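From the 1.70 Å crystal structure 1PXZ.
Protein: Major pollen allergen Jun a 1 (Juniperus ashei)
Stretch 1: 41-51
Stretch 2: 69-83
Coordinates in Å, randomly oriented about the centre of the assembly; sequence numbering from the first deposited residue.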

# COMPACT_ATOMS: atom_id res chain seq x y z
N TYR A 41 -5.14 17.53 -13.62
CA TYR A 41 -6.57 17.63 -13.37
C TYR A 41 -6.77 18.17 -11.96
O TYR A 41 -6.27 17.59 -10.98
CB TYR A 41 -7.29 16.28 -13.55
CG TYR A 41 -8.78 16.33 -13.19
CD1 TYR A 41 -9.72 16.67 -14.14
CD2 TYR A 41 -9.25 16.05 -11.91
CE1 TYR A 41 -11.07 16.71 -13.80
CE2 TYR A 41 -10.57 16.09 -11.54
CZ TYR A 41 -11.49 16.43 -12.52
OH TYR A 41 -12.81 16.46 -12.14
N THR A 42 -7.54 19.24 -11.80
CA THR A 42 -7.69 19.79 -10.45
C THR A 42 -9.08 19.50 -9.90
O THR A 42 -10.08 19.77 -10.59
CB THR A 42 -7.44 21.32 -10.42
OG1 THR A 42 -6.11 21.59 -10.89
CG2 THR A 42 -7.56 21.83 -8.99
N VAL A 43 -9.12 18.94 -8.70
CA VAL A 43 -10.36 18.74 -7.98
C VAL A 43 -10.74 20.07 -7.32
O VAL A 43 -9.98 20.55 -6.47
CB VAL A 43 -10.28 17.64 -6.90
CG1 VAL A 43 -11.62 17.52 -6.18
CG2 VAL A 43 -9.88 16.32 -7.55
N THR A 44 -11.88 20.62 -7.77
CA THR A 44 -12.34 21.89 -7.21
C THR A 44 -13.60 21.71 -6.37
O THR A 44 -14.03 22.66 -5.75
CB THR A 44 -12.63 22.90 -8.34
OG1 THR A 44 -13.58 22.30 -9.24
CG2 THR A 44 -11.34 23.13 -9.11
N SER A 45 -14.18 20.52 -6.35
CA SER A 45 -15.42 20.27 -5.63
C SER A 45 -15.35 18.99 -4.80
O SER A 45 -14.71 18.03 -5.24
CB SER A 45 -16.57 20.12 -6.63
OG SER A 45 -17.70 19.60 -5.98
N THR A 46 -16.04 19.00 -3.66
CA THR A 46 -16.03 17.81 -2.80
C THR A 46 -17.19 16.90 -3.09
O THR A 46 -17.39 15.90 -2.39
CB THR A 46 -16.08 18.23 -1.32
OG1 THR A 46 -17.29 18.97 -1.09
CG2 THR A 46 -14.92 19.18 -0.99
N ASP A 47 -17.99 17.22 -4.13
CA ASP A 47 -19.19 16.46 -4.41
C ASP A 47 -18.85 15.09 -5.00
O ASP A 47 -17.73 14.90 -5.47
CB ASP A 47 -20.12 17.16 -5.41
CG ASP A 47 -20.74 18.45 -4.91
OD1 ASP A 47 -20.71 18.73 -3.69
OD2 ASP A 47 -21.27 19.18 -5.78
N ASP A 48 -19.85 14.22 -4.95
CA ASP A 48 -19.75 12.89 -5.52
C ASP A 48 -21.10 12.45 -6.09
O ASP A 48 -22.07 12.35 -5.34
CB ASP A 48 -19.29 11.83 -4.49
CG ASP A 48 -18.93 10.51 -5.15
OD1 ASP A 48 -18.28 10.52 -6.21
OD2 ASP A 48 -19.27 9.42 -4.61
N ASN A 49 -21.16 12.17 -7.38
CA ASN A 49 -22.29 11.51 -8.03
C ASN A 49 -21.77 10.21 -8.66
O ASN A 49 -21.15 10.22 -9.71
CB ASN A 49 -22.95 12.40 -9.08
CG ASN A 49 -24.19 11.73 -9.65
OD1 ASN A 49 -24.34 10.51 -9.65
ND2 ASN A 49 -25.11 12.54 -10.17
N PRO A 50 -22.02 9.09 -7.99
CA PRO A 50 -21.46 7.81 -8.40
C PRO A 50 -21.79 7.39 -9.82
O PRO A 50 -20.94 6.71 -10.43
CB PRO A 50 -22.09 6.80 -7.42
CG PRO A 50 -22.83 7.57 -6.39
CD PRO A 50 -22.84 9.02 -6.76
N VAL A 51 -22.95 7.73 -10.36
CA VAL A 51 -23.35 7.19 -11.66
C VAL A 51 -23.15 8.18 -12.80
O VAL A 51 -23.26 7.84 -13.99
CB VAL A 51 -24.82 6.75 -11.66
CG1 VAL A 51 -25.02 5.54 -10.75
CG2 VAL A 51 -25.74 7.90 -11.26
N TRP A 69 -3.10 13.55 -14.03
CA TRP A 69 -2.38 13.73 -12.77
C TRP A 69 -3.29 14.58 -11.89
O TRP A 69 -3.36 15.79 -12.12
CB TRP A 69 -1.00 14.34 -13.03
CG TRP A 69 -0.08 14.27 -11.85
CD1 TRP A 69 -0.13 15.00 -10.71
CD2 TRP A 69 1.06 13.39 -11.70
NE1 TRP A 69 0.89 14.65 -9.86
CE2 TRP A 69 1.62 13.67 -10.45
CE3 TRP A 69 1.63 12.41 -12.52
CZ2 TRP A 69 2.75 13.00 -9.96
CZ3 TRP A 69 2.75 11.74 -12.04
CH2 TRP A 69 3.28 12.05 -10.78
N ILE A 70 -3.97 13.92 -10.96
CA ILE A 70 -5.00 14.61 -10.17
C ILE A 70 -4.44 15.27 -8.92
O ILE A 70 -3.72 14.67 -8.12
CB ILE A 70 -6.12 13.61 -9.84
CG1 ILE A 70 -6.77 13.05 -11.11
CG2 ILE A 70 -7.16 14.22 -8.90
CD1 ILE A 70 -7.49 11.72 -10.88
N ILE A 71 -4.78 16.56 -8.80
CA ILE A 71 -4.35 17.38 -7.65
C ILE A 71 -5.57 18.10 -7.05
O ILE A 71 -6.66 18.03 -7.61
CB ILE A 71 -3.33 18.44 -8.05
CG1 ILE A 71 -3.88 19.39 -9.13
CG2 ILE A 71 -2.03 17.81 -8.54
CD1 ILE A 71 -3.03 20.62 -9.33
N PHE A 72 -5.40 18.78 -5.93
CA PHE A 72 -6.58 19.31 -5.22
C PHE A 72 -6.44 20.81 -5.00
O PHE A 72 -5.37 21.25 -4.58
CB PHE A 72 -6.76 18.55 -3.91
CG PHE A 72 -7.06 17.07 -4.09
CD1 PHE A 72 -6.02 16.18 -4.33
CD2 PHE A 72 -8.33 16.56 -4.00
CE1 PHE A 72 -6.26 14.82 -4.50
CE2 PHE A 72 -8.58 15.20 -4.17
CZ PHE A 72 -7.54 14.31 -4.40
N SER A 73 -7.48 21.59 -5.28
CA SER A 73 -7.41 23.05 -5.23
C SER A 73 -7.41 23.59 -3.81
O SER A 73 -7.10 24.75 -3.52
CB SER A 73 -8.61 23.63 -6.00
OG SER A 73 -9.78 23.43 -5.20
N GLN A 74 -7.77 22.78 -2.83
CA GLN A 74 -7.85 23.24 -1.46
C GLN A 74 -7.86 22.06 -0.50
O GLN A 74 -8.05 20.93 -0.96
CB GLN A 74 -9.17 24.02 -1.27
CG GLN A 74 -10.36 23.09 -1.30
CD GLN A 74 -11.66 23.69 -0.80
OE1 GLN A 74 -12.13 23.40 0.30
NE2 GLN A 74 -12.25 24.53 -1.66
N ASN A 75 -7.70 22.35 0.78
CA ASN A 75 -7.94 21.25 1.73
C ASN A 75 -9.34 20.71 1.52
O ASN A 75 -10.29 21.48 1.29
CB ASN A 75 -7.81 21.74 3.17
CG ASN A 75 -6.44 22.19 3.59
OD1 ASN A 75 -6.27 22.79 4.66
ND2 ASN A 75 -5.42 21.93 2.80
N MET A 76 -9.52 19.40 1.62
CA MET A 76 -10.81 18.78 1.36
C MET A 76 -11.04 17.54 2.22
O MET A 76 -10.17 16.67 2.18
CB MET A 76 -10.88 18.33 -0.10
CG MET A 76 -11.21 19.47 -1.05
SD MET A 76 -11.37 18.85 -2.75
CE MET A 76 -11.42 20.45 -3.58
N ASN A 77 -12.15 17.47 2.94
CA ASN A 77 -12.63 16.20 3.47
C ASN A 77 -13.69 15.66 2.51
O ASN A 77 -14.74 16.30 2.35
CB ASN A 77 -13.18 16.32 4.88
CG ASN A 77 -12.15 16.95 5.79
OD1 ASN A 77 -10.96 16.70 5.63
ND2 ASN A 77 -12.55 17.80 6.73
N ILE A 78 -13.40 14.54 1.87
CA ILE A 78 -14.37 14.03 0.89
C ILE A 78 -15.03 12.77 1.40
O ILE A 78 -14.36 11.83 1.84
CB ILE A 78 -13.69 13.75 -0.47
CG1 ILE A 78 -13.17 14.99 -1.20
CG2 ILE A 78 -14.64 12.94 -1.35
CD1 ILE A 78 -12.18 14.73 -2.31
N LYS A 79 -16.37 12.76 1.36
CA LYS A 79 -17.11 11.57 1.74
C LYS A 79 -17.77 10.97 0.49
O LYS A 79 -18.71 11.54 -0.07
CB LYS A 79 -18.17 11.82 2.82
CG LYS A 79 -18.91 10.54 3.24
CD LYS A 79 -19.89 10.79 4.38
CE LYS A 79 -20.55 9.51 4.85
NZ LYS A 79 -21.69 9.74 5.78
N LEU A 80 -17.26 9.83 0.05
CA LEU A 80 -17.82 9.25 -1.18
C LEU A 80 -19.13 8.53 -0.94
O LEU A 80 -19.40 8.01 0.16
CB LEU A 80 -16.80 8.28 -1.80
CG LEU A 80 -15.47 8.90 -2.21
CD1 LEU A 80 -14.45 7.79 -2.45
CD2 LEU A 80 -15.62 9.76 -3.45
N LYS A 81 -19.97 8.44 -1.97
CA LYS A 81 -21.27 7.81 -1.79
C LYS A 81 -21.25 6.34 -2.19
O LYS A 81 -22.13 5.59 -1.77
CB LYS A 81 -22.35 8.49 -2.62
CG LYS A 81 -22.69 9.93 -2.23
CD LYS A 81 -23.95 10.34 -2.97
CE LYS A 81 -24.46 11.70 -2.52
NZ LYS A 81 -23.43 12.76 -2.57
N MET A 82 -20.27 5.96 -3.00
CA MET A 82 -20.07 4.59 -3.43
C MET A 82 -18.58 4.31 -3.58
O MET A 82 -17.81 5.28 -3.60
CB MET A 82 -20.78 4.33 -4.76
CG MET A 82 -22.31 4.36 -4.65
SD MET A 82 -23.00 2.98 -3.72
CE MET A 82 -22.74 1.64 -4.88
N PRO A 83 -18.15 3.07 -3.68
CA PRO A 83 -16.72 2.81 -3.93
C PRO A 83 -16.20 3.61 -5.12
O PRO A 83 -16.88 3.75 -6.14
CB PRO A 83 -16.72 1.32 -4.26
CG PRO A 83 -17.87 0.77 -3.47
CD PRO A 83 -18.94 1.84 -3.60
O HOH W 1 -17.84 14.88 0.27

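The apolar centre of this contact is Val43, a buried residue whose compact, branched side chain fills the space between three larger neighbours. Its CG2 lies 3.7 Å from CG2 of Ile70, its CB 3.7 Å from CD2 of Phe72, and its CG1 3.7 Å from SD of Met76. The unbranched methionine, nearly extended at chi2 and chi3, reaches far enough for its CE to come within 3.2 Å of Val43 O. On the same face of the sheet Tyr41 continues the apolar surface, its CD2 4.0 Å from CG1 of Ile70, while its hydroxyl is bonded elsewhere in the structure. Thr42 and Ile71 share the other face, with OG1 of Thr42 3.6 Å from CD1 of Ile71; here, at a partly exposed site, a beta-branched residue that also carries a hydroxyl is well suited.

Apart from Met76, these side chains are held in register by two parallel strands, 41-43 and 69-72, which pair Tyr41 with Ile70, Thr42 with Ile71 and Val43 with Phe72. As parallel geometry requires, Tyr41 and Val43 bond to residues flanking their partners: Tyr41 N donates to Trp69 O (2.9 Å), Ile71 N to Tyr41 O (2.8 Å), and Val43 N to Ile71 O (2.8 Å). Ser73 N then donates to Val43 O (3.0 Å), and the small serine side chain adds a second donor, OG, to Val43 O at 3.2 Å.

Beyond the strands, direct backbone pairing gives way to water and side chains. Water 1 donates to Thr46 O (2.9 Å) and accepts from Lys79 N (2.8 Å), bridging the two stretches. Asp48 points toward the second stretch, where its OD2 accepts from Lys81 N at 2.9 Å, nearly linearly. The long Lys81 side chain returns the contact, NZ donating to Asp48 O at 3.1 Å. Nearby, Pro50 CG rests 3.7 Å from Met82 CG.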